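Local coordinates for protein 3-dehydroquinate dehydratase (PDB 2EGZ) that catalyses the cis-dehydration of 3-dehydroquinate to 3-dehydroshikimate, the third step of the chorismate pathway, through a Schiff-base intermediate, at residues A147-Y150 with E151-A154. Residues are numbered along the deposited sequence; the frame is centred on the assembly and turned at random.
Sequences ANSY and EDVA
Asp-152 turns back from the first turn of helix 150-160 to Ser-149 and to the chain leading into it, and its side chain can be followed atom by atom. CB lies 3.8 Å from CB of Ala-147 and 3.5 Å from the carbonyl O of Ser-149. With CG beside its own backbone N (chi1 -80°), the carboxylate is directed back along the incoming chain, CG passing 3.5 Å from Ser-149 OG. OD2 accepts the N-H of Asn-148 through its anti lone pair, a bond of 2.8 Å bent little from straight (162°). OD1 has a weak, long ion pair with Arg-155, one residue beyond the segment. The serine makes a separate bond: as the N-cap residue, its OG accepts the N-H of Asp-152 at 3.1 Å, besides a weak bond from the same N-H to the carbonyl O of Ser-149. This cap marks the strand-to-helix turn of a TIM-barrel beta/alpha unit, where the chain leaves strand 140-146, which carries the Schiff-base lysine Lys-142, and enters helix 150-160. Regular helical bonding then takes over, Ala-154 N reaching Tyr-150 O at 3.1 Å. On the buried side, CG2 of Val-153 touches CB of Ala-147 at 3.7 Å, while Val-153 also packs on Ile-178 and Ala-147 on Tyr-175. The exposed Tyr-150 meets the ring of Tyr-175 edge-to-face.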
ATOM      1  N   ALA B 147       9.641  -0.556 -15.705  1.00 12.02           N
ATOM      2  CA  ALA B 147       9.178  -0.765 -17.065  1.00 13.64           C
ATOM      3  C   ALA B 147       9.626  -2.167 -17.463  1.00 14.28           C
ATOM      4  O   ALA B 147      10.779  -2.549 -17.241  1.00 13.48           O
ATOM      5  CB  ALA B 147       9.787   0.280 -18.005  1.00 14.11           C
ATOM      6  N   ASN B 148       8.710  -2.937 -18.035  1.00 13.89           N
ATOM      7  CA  ASN B 148       9.027  -4.293 -18.462  1.00 13.96           C
ATOM      8  C   ASN B 148       9.094  -4.369 -19.986  1.00 14.89           C
ATOM      9  O   ASN B 148       9.152  -5.457 -20.575  1.00 13.32           O
ATOM     10  CB  ASN B 148       7.985  -5.267 -17.904  1.00 14.29           C
ATOM     11  CG  ASN B 148       8.086  -5.416 -16.396  1.00 15.06           C
ATOM     12  OD1 ASN B 148       7.198  -4.992 -15.654  1.00 17.44           O
ATOM     13  ND2 ASN B 148       9.182  -6.008 -15.935  1.00 13.83           N
ATOM     14  N   SER B 149       9.107  -3.193 -20.611  1.00 13.12           N
ATOM     15  CA  SER B 149       9.170  -3.058 -22.064  1.00 14.42           C
ATOM     16  C   SER B 149       9.352  -1.582 -22.393  1.00 14.67           C
ATOM     17  O   SER B 149       9.177  -0.725 -21.529  1.00 14.78           O
ATOM     18  CB  SER B 149       7.865  -3.528 -22.702  1.00 13.94           C
ATOM     19  OG  SER B 149       6.823  -2.614 -22.399  1.00 15.15           O
ATOM     20  N   TYR B 150       9.701  -1.280 -23.638  1.00 13.67           N
ATOM     21  CA  TYR B 150       9.862   0.115 -24.026  1.00 14.08           C
ATOM     22  C   TYR B 150       8.479   0.760 -24.053  1.00 14.77           C
ATOM     23  O   TYR B 150       8.329   1.945 -23.755  1.00 13.13           O
ATOM     24  CB  TYR B 150      10.530   0.223 -25.399  1.00 15.27           C
ATOM     25  CG  TYR B 150      12.010  -0.082 -25.375  1.00 15.90           C
ATOM     26  CD1 TYR B 150      12.866   0.599 -24.510  1.00 15.84           C
ATOM     27  CD2 TYR B 150      12.561  -1.032 -26.234  1.00 16.59           C
ATOM     28  CE1 TYR B 150      14.236   0.344 -24.501  1.00 15.77           C
ATOM     29  CE2 TYR B 150      13.928  -1.297 -26.232  1.00 15.80           C
ATOM     30  CZ  TYR B 150      14.758  -0.603 -25.366  1.00 16.93           C
ATOM     31  OH  TYR B 150      16.114  -0.840 -25.378  1.00 18.27           O
ATOM     32  N   GLU B 151       7.468  -0.038 -24.390  1.00 15.25           N
ATOM     33  CA  GLU B 151       6.087   0.444 -24.439  1.00 16.16           C
ATOM     34  C   GLU B 151       5.673   1.019 -23.080  1.00 13.56           C
ATOM     35  O   GLU B 151       4.930   1.999 -23.014  1.00 13.76           O
ATOM     36  CB  GLU B 151       5.131  -0.702 -24.788  1.00 19.99           C
ATOM     37  CG  GLU B 151       5.641  -1.699 -25.823  1.00 29.01           C
ATOM     38  CD  GLU B 151       5.817  -1.094 -27.198  1.00 31.98           C
ATOM     39  OE1 GLU B 151       4.905  -0.368 -27.645  1.00 35.54           O
ATOM     40  OE2 GLU B 151       6.859  -1.360 -27.839  1.00 36.00           O
ATOM     41  N   ASP B 152       6.144   0.397 -21.999  1.00 12.79           N
ATOM     42  CA  ASP B 152       5.814   0.849 -20.643  1.00 12.82           C
ATOM     43  C   ASP B 152       6.381   2.237 -20.370  1.00 11.09           C
ATOM     44  O   ASP B 152       5.800   3.016 -19.611  1.00 11.77           O
ATOM     45  CB  ASP B 152       6.372  -0.111 -19.579  1.00 12.84           C
ATOM     46  CG  ASP B 152       5.516  -1.348 -19.381  1.00 15.47           C
ATOM     47  OD1 ASP B 152       4.318  -1.325 -19.744  1.00 14.30           O
ATOM     48  OD2 ASP B 152       6.045  -2.341 -18.833  1.00 14.68           O
ATOM     49  N   VAL B 153       7.526   2.533 -20.974  1.00 10.37           N
ATOM     50  CA  VAL B 153       8.171   3.831 -20.788  1.00  9.74           C
ATOM     51  C   VAL B 153       7.368   4.888 -21.530  1.00  9.83           C
ATOM     52  O   VAL B 153       6.986   5.905 -20.960  1.00  8.94           O
ATOM     53  CB  VAL B 153       9.610   3.825 -21.342  1.00 10.61           C
ATOM     54  CG1 VAL B 153      10.289   5.164 -21.055  1.00 11.72           C
ATOM     55  CG2 VAL B 153      10.395   2.680 -20.725  1.00 12.20           C
ATOM     56  N   ALA B 154       7.103   4.629 -22.805  1.00  8.24           N
ATOM     57  CA  ALA B 154       6.339   5.555 -23.626  1.00  9.92           C
ATOM     58  C   ALA B 154       4.985   5.838 -22.977  1.00 10.06           C
ATOM     59  O   ALA B 154       4.537   6.985 -22.930  1.00 11.01           O
ATOM     60  CB  ALA B 154       6.148   4.961 -25.026  1.00 11.89           C
TER